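PDB 5L9S: ABC transporter, substrate binding protein (Mannopine), which serves as the periplasmic solute-binding protein of an ABC transporter, probably capturing mannopine or related Amadori-type compounds for uptake. Local coordinates for residues K16-A21 and A265-T270; N144-W149 and R320-I325; R259-Q264 and P275-A280. All coordinates share one frame; numbering follows the deposited sequence.

Interaction 1: K16-A21 and A265-T270; sequences KALREA and AKACET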
# COMPACT_ATOMS: atom_id res chain seq x y z
N LYS A 16 -17.57 2.40 -0.72
CA LYS A 16 -18.60 2.15 0.29
C LYS A 16 -18.06 2.35 1.68
O LYS A 16 -18.71 3.01 2.49
CB LYS A 16 -19.14 0.72 0.12
CG LYS A 16 -20.51 0.46 0.72
CD LYS A 16 -20.87 -1.03 0.61
CE LYS A 16 -21.66 -1.41 -0.64
NZ LYS A 16 -20.82 -1.41 -1.88
N ALA A 17 -16.84 1.82 1.97
CA ALA A 17 -16.16 1.96 3.26
C ALA A 17 -15.87 3.46 3.57
O ALA A 17 -16.08 3.92 4.69
CB ALA A 17 -14.86 1.15 3.26
N LEU A 18 -15.41 4.21 2.54
CA LEU A 18 -15.12 5.64 2.63
C LEU A 18 -16.37 6.48 2.80
O LEU A 18 -16.34 7.48 3.51
CB LEU A 18 -14.27 6.11 1.42
CG LEU A 18 -12.90 5.40 1.20
CD1 LEU A 18 -12.20 5.96 0.01
CD2 LEU A 18 -11.99 5.47 2.44
N ARG A 19 -17.49 6.07 2.22
CA ARG A 19 -18.75 6.81 2.32
C ARG A 19 -19.29 6.77 3.75
O ARG A 19 -19.71 7.79 4.29
CB ARG A 19 -19.78 6.23 1.35
CG ARG A 19 -20.92 7.18 0.99
CD ARG A 19 -21.92 6.52 0.06
NE ARG A 19 -21.29 5.98 -1.16
CZ ARG A 19 -21.07 6.68 -2.28
NH1 ARG A 19 -21.41 7.96 -2.35
NH2 ARG A 19 -20.50 6.09 -3.32
N GLU A 20 -19.25 5.57 4.36
CA GLU A 20 -19.75 5.30 5.71
C GLU A 20 -18.86 5.91 6.79
O GLU A 20 -19.38 6.44 7.78
CB GLU A 20 -19.86 3.79 5.93
CG GLU A 20 -20.90 3.09 5.06
CD GLU A 20 -20.85 1.57 5.01
OE1 GLU A 20 -19.92 0.96 5.59
OE2 GLU A 20 -21.75 0.98 4.36
N ALA A 21 -17.53 5.82 6.62
CA ALA A 21 -16.57 6.27 7.63
C ALA A 21 -16.06 7.70 7.46
O ALA A 21 -15.67 8.31 8.46
CB ALA A 21 -15.40 5.31 7.68
N ALA A 265 -10.09 4.39 11.63
CA ALA A 265 -10.22 3.06 12.24
C ALA A 265 -11.45 2.32 11.69
O ALA A 265 -11.36 1.12 11.43
CB ALA A 265 -10.33 3.20 13.74
N LYS A 266 -12.59 3.03 11.51
CA LYS A 266 -13.80 2.43 10.97
C LYS A 266 -13.55 1.97 9.52
O LYS A 266 -13.83 0.81 9.19
CB LYS A 266 -14.98 3.43 11.06
CG LYS A 266 -16.31 2.86 10.62
CD LYS A 266 -17.40 3.91 10.59
CE LYS A 266 -18.60 3.51 9.75
NZ LYS A 266 -19.22 2.24 10.20
N ALA A 267 -12.99 2.87 8.67
CA ALA A 267 -12.66 2.55 7.28
C ALA A 267 -11.62 1.42 7.18
O ALA A 267 -11.77 0.52 6.35
CB ALA A 267 -12.19 3.80 6.54
N CYS A 268 -10.61 1.41 8.06
CA CYS A 268 -9.59 0.36 8.01
C CYS A 268 -10.00 -0.97 8.68
O CYS A 268 -9.39 -1.99 8.37
CB CYS A 268 -8.24 0.87 8.51
SG CYS A 268 -7.44 2.01 7.34
N GLU A 269 -11.08 -0.98 9.50
CA GLU A 269 -11.62 -2.23 10.05
C GLU A 269 -12.30 -2.96 8.87
O GLU A 269 -12.05 -4.14 8.64
CB GLU A 269 -12.68 -1.97 11.15
CG GLU A 269 -12.14 -1.92 12.58
CD GLU A 269 -12.97 -1.07 13.54
OE1 GLU A 269 -14.22 -1.10 13.43
OE2 GLU A 269 -12.38 -0.36 14.38
N THR A 270 -13.09 -2.21 8.08
CA THR A 270 -13.81 -2.67 6.90
C THR A 270 -12.87 -3.20 5.81
O THR A 270 -13.12 -4.27 5.24
CB THR A 270 -14.66 -1.50 6.34
OG1 THR A 270 -15.43 -0.88 7.38
CG2 THR A 270 -15.55 -1.92 5.18
O HOH W 1 -16.81 1.66 6.75
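Helices 12-30 and 261-271 run nearly antiparallel where 16-21 meets 265-270, their short segment axes 8.7 Å apart at closest approach and their directions 153° apart, and it is alanine that lets them draw in. The centre of the seam is methyl against methyl, with A21 CB 3.7 Å from A267 CB. One turn away A17 repeats the pattern with a branched partner, its CB meeting T270 CG2 at 3.7 Å. K266 closes the outer side. With CG anti to the backbone N (chi1 -176°), its methylenes run alongside A21 CB and carry CE to 3.6 Å from E20 O. The ammonium beyond lies near E20 without touching it, K266 NZ being 4.8 Å from E20 OE1. T270 turns its other branch inward along its own helix, where OG1 donates to K266 O at 2.9 Å from above the carbonyl plane. T270 OG1 in turn accepts from a water 3.0 Å away, which also donates to A17 O at 3.1 Å; the water's bond to E20 OE1 is weak. C268, which is disulfide-bonded to C273, points away from the seam. The contact is thus a close helix-helix packing with a water bridge at its rim: small apolar groups set the close spacing, no direct hydrogen bond crosses, and one water links the two helices at the exposed edge, where the E20 and K266 charges probably attract each other only modestly.

Interaction 2: N144-W149 and R320-I325; sequences NFDDPW and RWNSWI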
# COMPACT_ATOMS: atom_id res chain seq x y z
N ASN A 144 4.58 -11.87 -9.66
CA ASN A 144 5.14 -11.63 -10.97
C ASN A 144 4.25 -10.65 -11.71
O ASN A 144 3.50 -11.00 -12.62
CB ASN A 144 5.42 -12.92 -11.75
CG ASN A 144 5.83 -12.67 -13.19
OD1 ASN A 144 6.68 -11.81 -13.50
ND2 ASN A 144 5.17 -13.37 -14.10
N PHE A 145 4.28 -9.43 -11.20
CA PHE A 145 3.64 -8.29 -11.83
C PHE A 145 4.82 -7.39 -12.22
O PHE A 145 5.94 -7.63 -11.75
CB PHE A 145 2.56 -7.61 -10.97
CG PHE A 145 2.69 -7.59 -9.46
CD1 PHE A 145 3.82 -7.04 -8.85
CD2 PHE A 145 1.63 -7.99 -8.65
CE1 PHE A 145 3.90 -6.95 -7.46
CE2 PHE A 145 1.71 -7.90 -7.26
CZ PHE A 145 2.84 -7.36 -6.68
N ASP A 146 4.58 -6.46 -13.16
CA ASP A 146 5.57 -5.62 -13.82
C ASP A 146 6.61 -4.93 -12.92
O ASP A 146 7.77 -4.87 -13.35
CB ASP A 146 4.89 -4.60 -14.74
CG ASP A 146 4.34 -5.25 -16.00
OD1 ASP A 146 5.13 -5.92 -16.73
OD2 ASP A 146 3.13 -5.10 -16.27
N ASP A 147 6.28 -4.46 -11.71
CA ASP A 147 7.37 -3.88 -10.90
C ASP A 147 7.89 -4.88 -9.87
O ASP A 147 7.13 -5.32 -9.00
CB ASP A 147 7.05 -2.51 -10.27
CG ASP A 147 8.27 -1.67 -9.86
OD1 ASP A 147 9.22 -2.24 -9.28
OD2 ASP A 147 8.23 -0.43 -10.05
N PRO A 148 9.20 -5.22 -9.95
CA PRO A 148 9.77 -6.19 -9.01
C PRO A 148 10.43 -5.62 -7.74
O PRO A 148 11.09 -6.37 -7.01
CB PRO A 148 10.86 -6.82 -9.88
CG PRO A 148 11.39 -5.67 -10.68
CD PRO A 148 10.20 -4.81 -10.97
N TRP A 149 10.34 -4.30 -7.51
CA TRP A 149 11.10 -3.67 -6.43
C TRP A 149 10.98 -4.38 -5.06
O TRP A 149 12.00 -4.46 -4.36
CB TRP A 149 10.80 -2.16 -6.32
CG TRP A 149 9.50 -1.77 -5.68
CD1 TRP A 149 8.32 -1.48 -6.31
CD2 TRP A 149 9.26 -1.59 -4.27
NE1 TRP A 149 7.36 -1.14 -5.38
CE2 TRP A 149 7.92 -1.19 -4.12
CE3 TRP A 149 10.06 -1.74 -3.11
CZ2 TRP A 149 7.37 -0.89 -2.88
CZ3 TRP A 149 9.50 -1.45 -1.88
CH2 TRP A 149 8.19 -0.99 -1.77
N ARG A 320 14.98 -5.12 -16.89
CA ARG A 320 15.82 -6.10 -16.22
C ARG A 320 15.06 -7.30 -15.69
O ARG A 320 15.60 -8.40 -15.75
CB ARG A 320 16.63 -5.43 -15.11
CG ARG A 320 18.01 -5.04 -15.57
CD ARG A 320 19.05 -5.81 -14.79
NE ARG A 320 19.85 -4.88 -14.00
CZ ARG A 320 20.81 -5.24 -13.16
NH1 ARG A 320 21.48 -4.32 -12.49
NH2 ARG A 320 21.10 -6.52 -12.98
N TRP A 321 13.83 -7.12 -15.19
CA TRP A 321 13.01 -8.21 -14.65
C TRP A 321 12.45 -9.11 -15.76
O TRP A 321 12.61 -10.34 -15.67
CB TRP A 321 11.88 -7.67 -13.76
CG TRP A 321 11.00 -8.73 -13.15
CD1 TRP A 321 9.76 -9.10 -13.57
CD2 TRP A 321 11.30 -9.56 -12.02
NE1 TRP A 321 9.26 -10.09 -12.76
CE2 TRP A 321 10.19 -10.41 -11.81
CE3 TRP A 321 12.39 -9.64 -11.14
CZ2 TRP A 321 10.16 -11.36 -10.78
CZ3 TRP A 321 12.33 -10.56 -10.10
CH2 TRP A 321 11.23 -11.41 -9.94
N ASN A 322 11.80 -8.52 -16.80
CA ASN A 322 11.20 -9.25 -17.92
C ASN A 322 12.23 -10.10 -18.63
O ASN A 322 11.90 -11.22 -19.06
CB ASN A 322 10.49 -8.30 -18.88
CG ASN A 322 9.06 -7.91 -18.47
OD1 ASN A 322 8.55 -8.22 -17.36
ND2 ASN A 322 8.39 -7.21 -19.39
N SER A 323 13.47 -9.58 -18.74
CA SER A 323 14.61 -10.25 -19.33
C SER A 323 15.09 -11.42 -18.45
O SER A 323 15.41 -12.48 -18.98
CB SER A 323 15.75 -9.26 -19.55
OG SER A 323 15.44 -8.29 -20.53
N TRP A 324 15.13 -11.22 -17.11
CA TRP A 324 15.52 -12.22 -16.10
C TRP A 324 14.52 -13.36 -16.04
O TRP A 324 14.91 -14.52 -15.85
CB TRP A 324 15.65 -11.58 -14.70
CG TRP A 324 16.17 -12.52 -13.64
CD1 TRP A 324 17.47 -12.85 -13.40
CD2 TRP A 324 15.39 -13.23 -12.67
NE1 TRP A 324 17.55 -13.71 -12.33
CE2 TRP A 324 16.29 -13.98 -11.88
CE3 TRP A 324 14.01 -13.29 -12.38
CZ2 TRP A 324 15.86 -14.81 -10.83
CZ3 TRP A 324 13.58 -14.12 -11.35
CH2 TRP A 324 14.50 -14.86 -10.58
N ILE A 325 13.22 -13.04 -16.19
CA ILE A 325 12.15 -14.03 -16.18
C ILE A 325 12.15 -14.84 -17.49
O ILE A 325 11.64 -15.97 -17.52
CB ILE A 325 10.79 -13.35 -15.81
CG1 ILE A 325 10.01 -14.16 -14.76
CG2 ILE A 325 9.92 -13.00 -17.02
CD1 ILE A 325 10.51 -14.03 -13.37
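The indole of W321 is covered on both faces and gripped at one edge. Over one face lies P148, whose CB approaches W321 CE3 to 3.4 Å, a CH-rich ring edge set off-centre toward the benzo rim. P148 CG continues the overlap to W321 CB at 3.7 Å. The opposite face belongs to the helix of W321 itself, with W324 CE3 3.9 Å and I325 CD1 3.5 Å above the plane, both near the rim. At the edge, close to the ring plane, sits N144 OD1. W321 NE1 donates to N144 OD1 over 3.2 Å in a nearly straight bond of 163°. The oxygen receives this N-H in its carbonyl plane, although amide and indole planes are 42° apart. N144 gets there with CG anti to the backbone N (chi1 172°), while its backbone is hydrogen-bonded to W189. D147 OD1 caps the next helix by accepting from W149 N at 2.9 Å with its anti lone pair. F175 and L178 of helix 171-181 and V151 also pack against W321, and D146 is held by a salt bridge to R190. The polar nitrogen of a buried tryptophan is therefore satisfied by a side chain of the loop, so that one hydrogen bond fixes how the indole is turned while proline and isoleucine carbons sandwich it, joining the C-terminal part of helix 307-325 to the loop after strand 140-143.

Interaction 3: R259-Q264 and P275-A280; sequences RNPAAQ and PPSQKA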
# COMPACT_ATOMS: atom_id res chain seq x y z
N ARG A 259 -7.29 14.21 10.84
CA ARG A 259 -7.55 14.56 12.24
C ARG A 259 -8.60 13.69 12.93
O ARG A 259 -8.84 13.88 14.12
CB ARG A 259 -7.91 16.06 12.35
CG ARG A 259 -6.78 16.99 11.89
CD ARG A 259 -6.86 18.36 12.52
NE ARG A 259 -5.52 18.85 12.85
CZ ARG A 259 -4.87 19.78 12.16
NH1 ARG A 259 -3.66 20.17 12.53
NH2 ARG A 259 -5.44 20.36 11.11
N ASN A 260 -9.20 12.70 12.22
CA ASN A 260 -10.23 11.83 12.77
C ASN A 260 -9.81 10.35 12.92
O ASN A 260 -10.06 9.56 12.02
CB ASN A 260 -11.55 11.94 11.98
CG ASN A 260 -12.79 11.68 12.80
OD1 ASN A 260 -13.09 10.56 13.21
ND2 ASN A 260 -13.52 12.74 13.07
N PRO A 261 -9.23 9.93 14.07
CA PRO A 261 -8.83 8.52 14.22
C PRO A 261 -10.00 7.52 14.14
O PRO A 261 -9.80 6.40 13.68
CB PRO A 261 -8.13 8.49 15.59
CG PRO A 261 -7.73 9.90 15.85
CD PRO A 261 -8.83 10.72 15.26
N ALA A 262 -11.22 7.95 14.55
CA ALA A 262 -12.43 7.12 14.52
C ALA A 262 -12.85 6.79 13.10
O ALA A 262 -13.21 5.64 12.81
CB ALA A 262 -13.56 7.82 15.26
N ALA A 263 -12.77 7.80 12.20
CA ALA A 263 -13.08 7.69 10.78
C ALA A 263 -12.10 6.71 10.13
O ALA A 263 -12.53 5.74 9.50
CB ALA A 263 -12.96 9.07 10.12
N GLN A 264 -10.78 6.92 10.36
CA GLN A 264 -9.70 6.06 9.85
C GLN A 264 -9.82 4.62 10.32
O GLN A 264 -9.67 3.73 9.50
CB GLN A 264 -8.32 6.61 10.25
CG GLN A 264 -8.02 8.02 9.77
CD GLN A 264 -6.65 8.42 10.21
OE1 GLN A 264 -6.36 9.58 10.55
NE2 GLN A 264 -5.80 7.44 10.32
N PRO A 275 -4.16 2.41 8.98
CA PRO A 275 -4.41 3.86 8.83
C PRO A 275 -3.16 4.69 9.19
O PRO A 275 -2.33 4.16 9.95
CB PRO A 275 -5.58 4.13 9.80
CG PRO A 275 -5.46 3.09 10.83
CD PRO A 275 -4.78 1.88 10.21
N PRO A 276 -3.03 5.97 8.71
CA PRO A 276 -1.82 6.76 9.06
C PRO A 276 -1.71 7.19 10.52
O PRO A 276 -0.63 7.57 10.94
CB PRO A 276 -1.92 7.96 8.10
CG PRO A 276 -3.37 8.14 7.89
CD PRO A 276 -3.89 6.74 7.79
N SER A 277 -2.82 7.18 11.28
CA SER A 277 -2.87 7.58 12.68
C SER A 277 -2.50 6.41 13.59
O SER A 277 -2.99 5.30 13.41
CB SER A 277 -4.26 8.13 13.01
OG SER A 277 -4.47 8.38 14.38
N GLN A 278 -1.64 6.66 14.57
CA GLN A 278 -1.24 5.66 15.56
C GLN A 278 -2.40 5.36 16.53
O GLN A 278 -2.55 4.21 16.97
CB GLN A 278 0.01 6.13 16.29
CG GLN A 278 1.20 6.15 15.34
CD GLN A 278 2.48 6.45 16.06
OE1 GLN A 278 2.99 5.64 16.84
NE2 GLN A 278 3.01 7.65 15.82
N LYS A 279 -3.23 6.38 16.82
CA LYS A 279 -4.41 6.27 17.66
C LYS A 279 -5.43 5.39 16.97
O LYS A 279 -6.03 4.55 17.65
CB LYS A 279 -5.02 7.66 17.98
CG LYS A 279 -6.06 7.66 19.11
CD LYS A 279 -5.89 8.87 20.02
CE LYS A 279 -6.21 8.54 21.46
NZ LYS A 279 -7.66 8.64 21.77
N ALA A 280 -5.65 5.56 15.64
CA ALA A 280 -6.59 4.77 14.84
C ALA A 280 -6.19 3.30 14.83
O ALA A 280 -7.08 2.47 15.00
CB ALA A 280 -6.67 5.32 13.42
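Q264 lays its extended side chain across the 275-277 corner, its CB against P275 CB at 3.7 Å and its CD against S277 CB at the same separation. CG stands anti to the carbonyl carbon (chi1 -58°), and from there the straight chain carries the amide group over S277 and obliquely past the P276 ring. The same CB has a second neighbour in A280 CB, at 3.8 Å, so that the root of Q264 rests against both a proline and the first turn of helix 278-283. One turn earlier P261 does similar work. Its CB touches K279 CB at 4.0 Å, while its carbonyl oxygen is 3.3 Å from A280 CB. K279 contributes its base alone, as the bent chain beyond leads away from P261. W257 of helix 247-258 adds to the cover, packing against both Q264 and P276.

Each helix has its own N-cap. N260 OD1 accepts from A263 N over 3.0 Å, in its carbonyl plane and on a lone pair, while P261 occupies the first helical position, where proline gives up no needed backbone donor. S277 OG, anti to its backbone N, accepts a weak bond from A280 N at 3.3 Å. It is also hydrogen-bonded to D93, which takes K279 N as well and so braces this cap from a second shell; a carboxylate at this helix start probably sits favourably in the helix dipole. Taken together, these features describe two consecutive short helices joined by a proline-containing connection that folds back, so that their N-capped starts lie next to each other, within one lobe of the bilobed periplasmic binding protein fold.

From the N terminus, helix 12-30 waits across 243 intervening residues for its partner on helix 261-271, so interaction 1 closes the longest loop. Interaction 2 opens later, at the loop after strand 140-143, and closes on the C-terminal part of helix 307-325, crossing interaction 1. Interaction 3 closes the shortest loop, just 10 residues, and is nested within interaction 2 while crossing interaction 1. Interactions 1 and 3 share helix 261-271 and touch, for instance at A21 O and A263 CB, forming one continuous patch. Interaction 2 lies on the opposite side of the chain's centre, about 34 Å from interaction 1 between centres, where it fastens the C-terminal helix to the other lobe.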